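Local structure of MgGH51 (Meripilus giganteus, 6ZPV) at residues N8-P14 with K519-P525; S396-Y402 with T423-E429; Y415-R420 with R469-V474. The protein hydrolyses alpha-L-arabinofuranosidic bonds, releasing terminal L-arabinofuranose units, probably from the arabinose-bearing polysaccharides of plant cell walls or their fragments. All blocks are in the same frame, centred on the assembly; numbering follows the deposited sequence.

Interaction 1: N8-P14 with K519-P525; sequences NPSHTVP and KGDQYLP
P9 lays its ring beside the side chain of L524, CG coming 3.9 Å from CD2 of L524, and at a slant across that of Q522, whose amide turns to R541; a proline offers a compact, rigid apolar flank. At S10 the backbone N gives a hydrogen bond to O of Y523, and OG meets the edge of the Y523 ring, 3.4 Å from CD2. H11 accepts from N of Y523 through its carbonyl O. With CG lodged between backbone N and carbonyl carbon (chi1 69°), its imidazole folds over CB of Y523, which lies 3.7 Å from the ring centroid as a CH-pi contact; NE2 is held by S471. T12 pairs with Q522 as an antiparallel non-hydrogen-bonded pair. Buried V13 gives its N to O of D521 at 2.9 Å and sets CG1 3.7 Å from CD of K519, whose aliphatic chain slides past it. The amine continues to P14, NZ donating to O of P14 at 3.0 Å, and a water joins NZ weakly to O of V13. D521 and Q522 form a classic beta bulge opposite R541. Main-chain bonds thus add 11-12 as an edge strand to the C-terminal antiparallel sheet, while the lysine amine satisfies the P14 carbonyl directly.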
loop_
_atom_site.group_PDB
_atom_site.type_symbol
_atom_site.label_atom_id
_atom_site.label_comp_id
_atom_site.label_asym_id
_atom_site.label_seq_id
_atom_site.Cartn_x
_atom_site.Cartn_y
_atom_site.Cartn_z
ATOM N N ASN A 8 -1.565 28.546 -25.381
ATOM C CA ASN A 8 -2.890 28.608 -24.737
ATOM C C ASN A 8 -3.252 27.266 -24.127
ATOM O O ASN A 8 -3.508 26.310 -24.868
ATOM C CB ASN A 8 -3.943 29.006 -25.724
ATOM C CG ASN A 8 -3.791 30.415 -26.232
ATOM O OD1 ASN A 8 -3.368 31.322 -25.490
ATOM N ND2 ASN A 8 -4.121 30.570 -27.490
ATOM N N PRO A 9 -3.352 27.147 -22.792
ATOM C CA PRO A 9 -3.801 25.879 -22.221
ATOM C C PRO A 9 -5.201 25.510 -22.723
ATOM O O PRO A 9 -6.048 26.373 -22.955
ATOM C CB PRO A 9 -3.915 26.180 -20.702
ATOM C CG PRO A 9 -2.988 27.334 -20.478
ATOM C CD PRO A 9 -2.968 28.125 -21.785
ATOM N N SER A 10 -5.484 24.197 -22.828
ATOM C CA SER A 10 -6.805 23.691 -23.202
ATOM C C SER A 10 -7.642 23.315 -21.971
ATOM O O SER A 10 -8.868 23.302 -22.114
ATOM C CB SER A 10 -6.702 22.566 -24.145
ATOM O OG SER A 10 -5.927 21.503 -23.601
ATOM N N HIS A 11 -7.044 22.958 -20.861
ATOM C CA HIS A 11 -7.790 22.513 -19.683
ATOM C C HIS A 11 -6.880 22.498 -18.469
ATOM O O HIS A 11 -5.643 22.555 -18.613
ATOM C CB HIS A 11 -8.480 21.141 -19.905
ATOM C CG HIS A 11 -7.552 20.009 -20.010
ATOM N ND1 HIS A 11 -7.068 19.495 -21.204
ATOM C CD2 HIS A 11 -7.011 19.270 -19.031
ATOM C CE1 HIS A 11 -6.270 18.432 -20.882
ATOM N NE2 HIS A 11 -6.246 18.301 -19.568
ATOM N N THR A 12 -7.487 22.412 -17.324
ATOM C CA THR A 12 -6.791 22.269 -16.038
ATOM C C THR A 12 -6.460 20.826 -15.792
ATOM O O THR A 12 -7.303 19.918 -15.992
ATOM C CB THR A 12 -7.675 22.849 -14.917
ATOM O OG1 THR A 12 -7.828 24.268 -15.051
ATOM C CG2 THR A 12 -7.127 22.568 -13.537
ATOM N N VAL A 13 -5.252 20.575 -15.320
ATOM C CA VAL A 13 -4.810 19.221 -14.936
ATOM C C VAL A 13 -5.274 19.027 -13.502
ATOM O O VAL A 13 -4.922 19.810 -12.636
ATOM C CB VAL A 13 -3.295 19.082 -15.027
ATOM C CG1 VAL A 13 -2.894 17.666 -14.667
ATOM C CG2 VAL A 13 -2.775 19.430 -16.399
ATOM N N PRO A 14 -6.109 18.009 -13.223
ATOM C CA PRO A 14 -6.624 17.798 -11.868
ATOM C C PRO A 14 -5.500 17.638 -10.847
ATOM O O PRO A 14 -4.482 16.991 -11.150
ATOM C CB PRO A 14 -7.409 16.483 -12.017
ATOM C CG PRO A 14 -7.801 16.377 -13.407
ATOM C CD PRO A 14 -6.602 16.977 -14.141
ATOM N N LYS A 519 4.447 18.200 -12.695
ATOM C CA LYS A 519 3.069 18.246 -13.216
ATOM C C LYS A 519 2.456 19.626 -12.896
ATOM O O LYS A 519 2.333 20.008 -11.718
ATOM C CB LYS A 519 2.174 17.176 -12.590
ATOM C CG LYS A 519 0.774 17.117 -13.220
ATOM C CD LYS A 519 -0.278 16.624 -12.258
ATOM C CE LYS A 519 -0.666 17.657 -11.307
ATOM N NZ LYS A 519 -1.576 17.148 -10.332
ATOM N N GLY A 520 2.178 20.357 -13.912
ATOM C CA GLY A 520 1.516 21.621 -13.749
ATOM C C GLY A 520 -0.006 21.478 -13.581
ATOM O O GLY A 520 -0.565 20.375 -13.679
ATOM N N ASP A 521 -0.658 22.594 -13.396
ATOM C CA ASP A 521 -2.115 22.707 -13.316
ATOM C C ASP A 521 -2.743 23.122 -14.631
ATOM O O ASP A 521 -3.971 23.096 -14.735
ATOM C CB ASP A 521 -2.542 23.600 -12.132
ATOM C CG ASP A 521 -2.039 25.016 -12.209
ATOM O OD1 ASP A 521 -1.339 25.350 -13.178
ATOM O OD2 ASP A 521 -2.420 25.824 -11.334
ATOM N N GLN A 522 -1.932 23.436 -15.644
ATOM C CA GLN A 522 -2.442 23.769 -16.983
ATOM C C GLN A 522 -1.915 22.727 -17.979
ATOM O O GLN A 522 -0.694 22.429 -17.981
ATOM C CB GLN A 522 -1.946 25.150 -17.439
ATOM C CG GLN A 522 -2.215 26.292 -16.457
ATOM C CD GLN A 522 -1.698 27.598 -16.983
ATOM O OE1 GLN A 522 -0.627 27.671 -17.616
ATOM N NE2 GLN A 522 -2.465 28.692 -16.766
ATOM N N TYR A 523 -2.772 22.211 -18.865
ATOM C CA TYR A 523 -2.341 21.345 -19.970
ATOM C C TYR A 523 -2.098 22.207 -21.202
ATOM O O TYR A 523 -3.015 22.909 -21.626
ATOM C CB TYR A 523 -3.344 20.229 -20.289
ATOM C CG TYR A 523 -2.846 19.345 -21.405
ATOM C CD1 TYR A 523 -1.829 18.424 -21.182
ATOM C CD2 TYR A 523 -3.333 19.502 -22.690
ATOM C CE1 TYR A 523 -1.283 17.694 -22.220
ATOM C CE2 TYR A 523 -2.816 18.757 -23.716
ATOM C CZ TYR A 523 -1.762 17.879 -23.500
ATOM O OH TYR A 523 -1.197 17.160 -24.532
ATOM N N LEU A 524 -0.902 22.111 -21.760
ATOM C CA LEU A 524 -0.530 22.878 -22.975
ATOM C C LEU A 524 -0.572 21.930 -24.178
ATOM O O LEU A 524 0.264 21.038 -24.308
ATOM C CB LEU A 524 0.875 23.474 -22.830
ATOM C CG LEU A 524 1.045 24.522 -21.780
ATOM C CD1 LEU A 524 2.469 24.982 -21.732
ATOM C CD2 LEU A 524 0.164 25.769 -22.048
ATOM N N PRO A 525 -1.560 22.107 -25.087
ATOM C CA PRO A 525 -1.589 21.242 -26.262
ATOM C C PRO A 525 -0.285 21.372 -27.070
ATOM O O PRO A 525 0.355 22.450 -27.088
ATOM C CB PRO A 525 -2.794 21.725 -27.096
ATOM C CG PRO A 525 -3.597 22.563 -26.148
ATOM C CD PRO A 525 -2.664 23.084 -25.066
HETATM O O HOH W 1 -2.820 20.079 -10.661
#

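Interaction 2: S396-Y402 with T423-E429. With GOL (glycerol), chain F.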
loop_
_atom_site.group_PDB
_atom_site.type_symbol
_atom_site.label_atom_id
_atom_site.label_comp_id
_atom_site.label_asym_id
_atom_site.label_seq_id
_atom_site.Cartn_x
_atom_site.Cartn_y
_atom_site.Cartn_z
ATOM N N SER A 396 -18.291 8.639 -12.260
ATOM C CA SER A 396 -16.938 8.131 -12.533
ATOM C C SER A 396 -16.959 6.615 -12.654
ATOM O O SER A 396 -17.783 5.926 -11.985
ATOM C CB SER A 396 -16.000 8.536 -11.455
ATOM O OG SER A 396 -15.817 9.925 -11.306
ATOM N N TYR A 397 -16.003 6.103 -13.406
ATOM C CA TYR A 397 -15.687 4.673 -13.507
ATOM C C TYR A 397 -14.202 4.453 -13.199
ATOM O O TYR A 397 -13.365 5.297 -13.566
ATOM C CB TYR A 397 -15.936 4.131 -14.916
ATOM C CG TYR A 397 -17.372 3.736 -15.190
ATOM C CD1 TYR A 397 -17.839 2.501 -14.753
ATOM C CD2 TYR A 397 -18.279 4.522 -15.877
ATOM C CE1 TYR A 397 -19.117 2.059 -14.993
ATOM C CE2 TYR A 397 -19.573 4.097 -16.111
ATOM C CZ TYR A 397 -20.008 2.852 -15.677
ATOM O OH TYR A 397 -21.258 2.413 -15.983
ATOM N N ASP A 398 -13.893 3.306 -12.580
ATOM C CA ASP A 398 -12.554 2.805 -12.326
ATOM C C ASP A 398 -12.214 1.774 -13.402
ATOM O O ASP A 398 -12.925 0.753 -13.530
ATOM C CB ASP A 398 -12.433 2.193 -10.931
ATOM C CG ASP A 398 -11.028 1.727 -10.564
ATOM O OD1 ASP A 398 -10.119 1.952 -11.420
ATOM O OD2 ASP A 398 -10.850 1.116 -9.478
ATOM N N VAL A 399 -11.167 2.047 -14.177
ATOM C CA VAL A 399 -10.664 1.174 -15.269
ATOM C C VAL A 399 -9.349 0.561 -14.837
ATOM O O VAL A 399 -8.421 1.284 -14.407
ATOM C CB VAL A 399 -10.509 2.024 -16.552
ATOM C CG1 VAL A 399 -10.022 1.192 -17.708
ATOM C CG2 VAL A 399 -11.767 2.771 -16.903
ATOM N N HIS A 400 -9.214 -0.764 -14.972
ATOM C CA HIS A 400 -7.979 -1.493 -14.643
ATOM C C HIS A 400 -7.413 -2.128 -15.902
ATOM O O HIS A 400 -8.176 -2.710 -16.663
ATOM C CB HIS A 400 -8.253 -2.627 -13.627
ATOM C CG HIS A 400 -8.821 -2.154 -12.328
ATOM N ND1 HIS A 400 -9.276 -3.051 -11.374
ATOM C CD2 HIS A 400 -9.007 -0.918 -11.818
ATOM C CE1 HIS A 400 -9.721 -2.350 -10.348
ATOM N NE2 HIS A 400 -9.579 -1.054 -10.568
ATOM N N VAL A 401 -6.100 -2.115 -16.072
ATOM C CA VAL A 401 -5.476 -2.875 -17.187
ATOM C C VAL A 401 -4.085 -3.377 -16.792
ATOM O O VAL A 401 -3.226 -2.585 -16.372
ATOM C CB VAL A 401 -5.460 -2.075 -18.501
ATOM C CG1 VAL A 401 -4.634 -0.795 -18.431
ATOM C CG2 VAL A 401 -4.997 -2.970 -19.636
ATOM N N TYR A 402 -3.866 -4.649 -17.015
ATOM C CA TYR A 402 -2.558 -5.315 -16.938
ATOM C C TYR A 402 -2.230 -5.845 -18.307
ATOM O O TYR A 402 -3.027 -6.574 -18.912
ATOM C CB TYR A 402 -2.596 -6.417 -15.890
ATOM C CG TYR A 402 -2.866 -5.894 -14.499
ATOM C CD1 TYR A 402 -1.892 -5.246 -13.777
ATOM C CD2 TYR A 402 -4.113 -6.024 -13.943
ATOM C CE1 TYR A 402 -2.160 -4.733 -12.521
ATOM C CE2 TYR A 402 -4.378 -5.498 -12.696
ATOM C CZ TYR A 402 -3.413 -4.842 -11.971
ATOM O OH TYR A 402 -3.613 -4.358 -10.694
ATOM N N THR A 423 -18.599 12.484 -17.506
ATOM C CA THR A 423 -18.051 11.334 -16.804
ATOM C C THR A 423 -16.545 11.514 -16.638
ATOM O O THR A 423 -15.886 11.944 -17.570
ATOM C CB THR A 423 -18.296 10.032 -17.582
ATOM O OG1 THR A 423 -19.597 10.013 -18.120
ATOM C CG2 THR A 423 -18.039 8.836 -16.700
ATOM N N THR A 424 -16.011 11.186 -15.481
ATOM C CA THR A 424 -14.576 11.142 -15.304
ATOM C C THR A 424 -14.135 9.699 -15.039
ATOM O O THR A 424 -14.901 8.864 -14.581
ATOM C CB THR A 424 -14.122 12.113 -14.216
ATOM O OG1 THR A 424 -14.707 11.743 -12.975
ATOM C CG2 THR A 424 -14.400 13.545 -14.533
ATOM N N TYR A 425 -12.863 9.449 -15.303
ATOM C CA TYR A 425 -12.283 8.106 -15.316
ATOM C C TYR A 425 -11.091 8.032 -14.392
ATOM O O TYR A 425 -10.214 8.936 -14.414
ATOM C CB TYR A 425 -11.962 7.680 -16.743
ATOM C CG TYR A 425 -13.195 7.576 -17.609
ATOM C CD1 TYR A 425 -13.966 6.426 -17.621
ATOM C CD2 TYR A 425 -13.710 8.658 -18.309
ATOM C CE1 TYR A 425 -15.145 6.342 -18.335
ATOM C CE2 TYR A 425 -14.909 8.610 -19.031
ATOM C CZ TYR A 425 -15.629 7.425 -19.040
ATOM O OH TYR A 425 -16.794 7.298 -19.741
ATOM N N PHE A 426 -11.053 6.979 -13.619
ATOM C CA PHE A 426 -9.958 6.681 -12.672
ATOM C C PHE A 426 -9.258 5.437 -13.210
ATOM O O PHE A 426 -9.882 4.373 -13.331
ATOM C CB PHE A 426 -10.605 6.345 -11.331
ATOM C CG PHE A 426 -9.715 5.854 -10.220
ATOM C CD1 PHE A 426 -8.395 6.199 -10.158
ATOM C CD2 PHE A 426 -10.245 5.075 -9.189
ATOM C CE1 PHE A 426 -7.594 5.801 -9.092
ATOM C CE2 PHE A 426 -9.464 4.681 -8.107
ATOM C CZ PHE A 426 -8.134 5.071 -8.065
ATOM N N GLU A 427 -7.972 5.534 -13.583
ATOM C CA GLU A 427 -7.196 4.361 -13.978
ATOM C C GLU A 427 -6.632 3.760 -12.685
ATOM O O GLU A 427 -5.460 4.010 -12.331
ATOM C CB GLU A 427 -6.115 4.741 -14.980
ATOM C CG GLU A 427 -5.598 3.536 -15.743
ATOM C CD GLU A 427 -6.396 3.129 -16.960
ATOM O OE1 GLU A 427 -7.339 3.822 -17.357
ATOM O OE2 GLU A 427 -6.036 2.046 -17.567
ATOM N N GLY A 428 -7.497 3.047 -11.942
ATOM C CA GLY A 428 -7.174 2.703 -10.563
ATOM C C GLY A 428 -6.175 1.602 -10.379
ATOM O O GLY A 428 -5.645 1.418 -9.274
ATOM N N GLU A 429 -5.936 0.806 -11.442
ATOM C CA GLU A 429 -4.846 -0.168 -11.447
ATOM C C GLU A 429 -4.334 -0.223 -12.888
ATOM O O GLU A 429 -5.107 -0.517 -13.808
ATOM C CB GLU A 429 -5.334 -1.593 -11.086
ATOM C CG GLU A 429 -5.928 -1.696 -9.685
ATOM C CD GLU A 429 -6.513 -3.033 -9.299
ATOM O OE1 GLU A 429 -6.061 -4.090 -9.868
ATOM O OE2 GLU A 429 -7.451 -3.052 -8.473
HETATM C C1 GOL F . -4.457 -8.656 -8.843
HETATM O O1 GOL F . -5.449 -9.147 -9.749
HETATM C C2 GOL F . -4.294 -7.144 -9.001
HETATM O O2 GOL F . -5.545 -6.549 -8.652
HETATM C C3 GOL F . -3.147 -6.659 -8.145
HETATM O O3 GOL F . -2.905 -5.258 -8.168
#
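S396-Y402 and T423-E429 run parallel as neighbouring strands, their axes 4.6 Å apart at closest and splayed by 33°. S396, Y397 and D398 pair with T424, Y425 and F426, and the ladder runs through N of F426 to O of Y397 and N of V399 to O of F426. An inverse gamma turn centred on E427 then shifts the strand before V401 N reaches O of E429. On one face S396 OG donates to OG1 of T424 at 2.7 Å and also meets R378. D398 lies alongside F426, its carboxylate turned 25° from the phenyl plane; with CG anti to the backbone N (chi1 -176°), OD1 reaches N of G428 at 2.9 Å. G428, lacking a side chain, lets that carboxylate come close. H400 links D398 to E351: NE2 donates to OD2 of D398 at 2.7 Å, meeting it from above the carboxylate plane, while ND1 is bonded to E351. E429 crosses over one face of the imidazole, CG sitting 3.7 Å from the ring centroid. A histidine suits this place, offering a flat face to E429 and a nitrogen to each of D398 and E351. E429 OE1 accepts from OH of Y402 at 2.6 Å, on the anti side, and from O2 of glycerol at 2.8 Å; OE2 forms a salt bridge with R226. On the other face Y397 and Y425 pack CB against CD1, and both phenol hydroxyls bond to W386. Contacts of H400 and F426 with R226, on strand 224-227, place the first face inside the barrel. This is a beta-alpha-beta unit of the (beta/alpha)8 barrel of GH51 enzymes, whose active site lies at the C-terminal ends of the strands, where E429 and the glycerol are found.

Interaction 3: Y415-R420 with R469-V474; sequences YDGFQR and RNSDIV. With NAG (2-acetamido-2-deoxy-beta-D-glucopyranose), chain B; ACT (acetate ion), chain G.
D416 OD1 is gripped from opposite faces of its carboxylate plane by two donors, ND2 of N470 at 2.9 Å and NH2 of R469 at 3.0 Å. D416 belongs to a type I beta turn, Y415-F418, in the loop leading to strand 424-432; its partners lie where helix 454-469 ends and the chain passes into strand 474-479, so the contact joins two adjacent helix-to-strand loops of the barrel. R469 holds D416 side-on, NE meeting the syn lone pair of OD2 at 2.8 Å, and a water also joins OD2 to OD1 of N470. An asparagine suits this spot because its amide serves both sides: ND2 donates to the aspartate, while OD1 accepts from NH2 of R420 in the carbonyl plane. The chain of R420 bends at chi2 (61°), bringing NE and NH2 side-on to D472, with NE to OD2 at 2.9 Å and almost straight (179°), the guanidinium and carboxylate nearly coplanar. NH1 turns back to the carbonyls of Y415 and F418, so all five N-H groups of the guanidinium have acceptors and its rotation is fixed. Over its face sits CD1 of I473, which also touches CB of F418 at 3.5 Å; the long CG1-CD1 arm of isoleucine reaches between the two, while CG2 lies along the arginine chain. V474 puts CG2 over one face of the Y415 ring, a CH-pi contact. Ring F418 lies between CD1 of Y415 and an acetate, probably from the crystallisation liquor, whose methyl covers the other face. Q419 faces a glycan: its CG is 3.4 Å from O5 of the N-acetylglucosamine, while its backbone N donates to O of the acetate at 2.8 Å.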
loop_
_atom_site.group_PDB
_atom_site.type_symbol
_atom_site.label_atom_id
_atom_site.label_comp_id
_atom_site.label_asym_id
_atom_site.label_seq_id
_atom_site.Cartn_x
_atom_site.Cartn_y
_atom_site.Cartn_z
ATOM N N TYR A 415 -7.892 7.176 -24.307
ATOM C CA TYR A 415 -8.951 8.120 -23.886
ATOM C C TYR A 415 -9.268 9.209 -24.912
ATOM O O TYR A 415 -10.268 9.937 -24.736
ATOM C CB TYR A 415 -8.658 8.731 -22.523
ATOM C CG TYR A 415 -8.856 7.779 -21.364
ATOM C CD1 TYR A 415 -10.140 7.465 -20.936
ATOM C CD2 TYR A 415 -7.802 7.186 -20.712
ATOM C CE1 TYR A 415 -10.350 6.555 -19.905
ATOM C CE2 TYR A 415 -7.997 6.306 -19.680
ATOM C CZ TYR A 415 -9.263 6.006 -19.235
ATOM O OH TYR A 415 -9.571 5.135 -18.218
ATOM N N ASP A 416 -8.478 9.338 -25.980
ATOM C CA ASP A 416 -8.683 10.488 -26.895
ATOM C C ASP A 416 -10.068 10.470 -27.543
ATOM O O ASP A 416 -10.583 11.577 -27.805
ATOM C CB ASP A 416 -7.600 10.542 -27.947
ATOM C CG ASP A 416 -6.289 10.966 -27.341
ATOM O OD1 ASP A 416 -5.650 10.158 -26.601
ATOM O OD2 ASP A 416 -5.841 12.129 -27.568
ATOM N N GLY A 417 -10.577 9.299 -27.898
ATOM C CA GLY A 417 -11.860 9.212 -28.571
ATOM C C GLY A 417 -13.040 9.119 -27.634
ATOM O O GLY A 417 -14.187 8.990 -28.153
ATOM N N PHE A 418 -12.836 9.153 -26.311
ATOM C CA PHE A 418 -13.970 9.091 -25.396
ATOM C C PHE A 418 -14.797 10.344 -25.514
ATOM O O PHE A 418 -14.292 11.464 -25.780
ATOM C CB PHE A 418 -13.529 8.971 -23.930
ATOM C CG PHE A 418 -13.240 7.564 -23.422
ATOM C CD1 PHE A 418 -12.467 6.646 -24.127
ATOM C CD2 PHE A 418 -13.739 7.178 -22.186
ATOM C CE1 PHE A 418 -12.260 5.368 -23.656
ATOM C CE2 PHE A 418 -13.502 5.902 -21.705
ATOM C CZ PHE A 418 -12.776 4.997 -22.444
ATOM N N GLN A 419 -16.087 10.183 -25.294
ATOM C CA GLN A 419 -16.962 11.365 -25.198
ATOM C C GLN A 419 -16.636 12.175 -23.951
ATOM O O GLN A 419 -16.264 11.607 -22.930
ATOM C CB GLN A 419 -18.421 10.920 -25.144
ATOM C CG GLN A 419 -18.910 10.137 -26.333
ATOM C CD GLN A 419 -18.770 10.906 -27.630
ATOM O OE1 GLN A 419 -19.284 12.024 -27.749
ATOM N NE2 GLN A 419 -18.035 10.311 -28.565
ATOM N N ARG A 420 -16.799 13.484 -24.059
ATOM C CA ARG A 420 -16.721 14.485 -22.976
ATOM C C ARG A 420 -18.182 14.782 -22.587
ATOM O O ARG A 420 -18.790 15.671 -23.163
ATOM C CB ARG A 420 -15.937 15.709 -23.444
ATOM C CG ARG A 420 -14.445 15.571 -23.221
ATOM C CD ARG A 420 -13.748 14.421 -23.937
ATOM N NE ARG A 420 -12.329 14.495 -23.595
ATOM C CZ ARG A 420 -11.443 13.579 -23.933
ATOM N NH1 ARG A 420 -11.760 12.529 -24.689
ATOM N NH2 ARG A 420 -10.182 13.727 -23.511
ATOM N N ARG A 469 -2.675 14.048 -21.266
ATOM C CA ARG A 469 -3.361 14.801 -22.349
ATOM C C ARG A 469 -4.883 14.785 -22.163
ATOM O O ARG A 469 -5.568 15.768 -22.412
ATOM C CB ARG A 469 -2.969 14.179 -23.695
ATOM C CG ARG A 469 -3.715 14.818 -24.868
ATOM C CD ARG A 469 -3.198 14.402 -26.254
ATOM N NE ARG A 469 -3.348 12.958 -26.475
ATOM C CZ ARG A 469 -2.376 12.042 -26.361
ATOM N NH1 ARG A 469 -1.117 12.366 -26.126
ATOM N NH2 ARG A 469 -2.703 10.747 -26.490
ATOM N N ASN A 470 -5.405 13.600 -21.770
ATOM C CA ASN A 470 -6.865 13.379 -21.576
ATOM C C ASN A 470 -7.310 13.661 -20.147
ATOM O O ASN A 470 -8.390 13.164 -19.765
ATOM C CB ASN A 470 -7.226 11.999 -22.035
ATOM C CG ASN A 470 -7.028 11.785 -23.520
ATOM O OD1 ASN A 470 -7.776 12.394 -24.299
ATOM N ND2 ASN A 470 -6.044 10.980 -23.897
ATOM N N SER A 471 -6.559 14.473 -19.401
ATOM C CA SER A 471 -6.885 14.740 -17.970
ATOM C C SER A 471 -8.045 15.715 -17.788
ATOM O O SER A 471 -8.410 15.989 -16.638
ATOM C CB SER A 471 -5.663 15.094 -17.194
ATOM O OG SER A 471 -5.039 16.289 -17.648
ATOM N N ASP A 472 -8.671 16.158 -18.878
ATOM C CA ASP A 472 -9.994 16.770 -18.775
ATOM C C ASP A 472 -11.007 15.752 -18.300
ATOM O O ASP A 472 -11.964 16.136 -17.601
ATOM C CB ASP A 472 -10.399 17.442 -20.086
ATOM C CG ASP A 472 -10.470 16.537 -21.302
ATOM O OD1 ASP A 472 -9.569 15.675 -21.439
ATOM O OD2 ASP A 472 -11.379 16.758 -22.111
ATOM N N ILE A 473 -10.868 14.484 -18.669
ATOM C CA ILE A 473 -11.781 13.398 -18.245
ATOM C C ILE A 473 -11.078 12.371 -17.342
ATOM O O ILE A 473 -11.785 11.694 -16.584
ATOM C CB ILE A 473 -12.489 12.727 -19.430
ATOM C CG1 ILE A 473 -11.540 11.958 -20.341
ATOM C CG2 ILE A 473 -13.370 13.726 -20.137
ATOM C CD1 ILE A 473 -12.237 11.071 -21.378
ATOM N N VAL A 474 -9.774 12.153 -17.447
ATOM C CA VAL A 474 -9.032 11.269 -16.551
ATOM C C VAL A 474 -8.658 12.066 -15.311
ATOM O O VAL A 474 -7.888 13.046 -15.431
ATOM C CB VAL A 474 -7.789 10.667 -17.218
ATOM C CG1 VAL A 474 -7.038 9.795 -16.190
ATOM C CG2 VAL A 474 -8.128 9.877 -18.461
HETATM C C1 NAG B . -20.953 9.180 -22.512
HETATM C C2 NAG B . -22.299 8.539 -22.094
HETATM C C3 NAG B . -22.381 7.037 -22.280
HETATM C C4 NAG B . -21.842 6.505 -23.558
HETATM C C5 NAG B . -20.500 7.191 -23.795
HETATM C C6 NAG B . -19.932 6.844 -25.186
HETATM C C7 NAG B . -23.339 10.044 -20.473
HETATM C C8 NAG B . -23.444 10.477 -19.005
HETATM N N2 NAG B . -22.672 8.951 -20.752
HETATM O O3 NAG B . -23.723 6.552 -22.034
HETATM O O4 NAG B . -21.563 5.103 -23.578
HETATM O O5 NAG B . -20.588 8.594 -23.801
HETATM O O6 NAG B . -20.898 7.123 -26.203
HETATM O O7 NAG B . -23.936 10.667 -21.355
HETATM C C ACT G . -16.617 6.682 -24.239
HETATM O O ACT G . -16.920 7.829 -24.028
HETATM O OXT ACT G . -16.273 6.281 -25.401
HETATM C CH3 ACT G . -16.715 5.648 -23.022
HETATM O O HOH W 2 -7.422 14.572 -26.165
#

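Overall arrangement
Interaction 3 bridges the other two, with its centre 13 Å from that of interaction 1 and 12 Å from that of interaction 2; interactions 1 and 2 do not touch, their nearest atoms being about 7 Å apart. Both later contacts lie within the long loop that interaction 1 closes, and their own segments alternate along the chain. Interaction 1 belongs to the C-terminal antiparallel sheet, interaction 2 to the parallel barrel, and interaction 3 to the loops feeding strands 424-432 and 474-479. S471 packs against P14 on one side, while O of I473 takes the backbone N of Y425 on the other, so the N-terminal segment, the barrel and the C-terminal sheet form one continuous body.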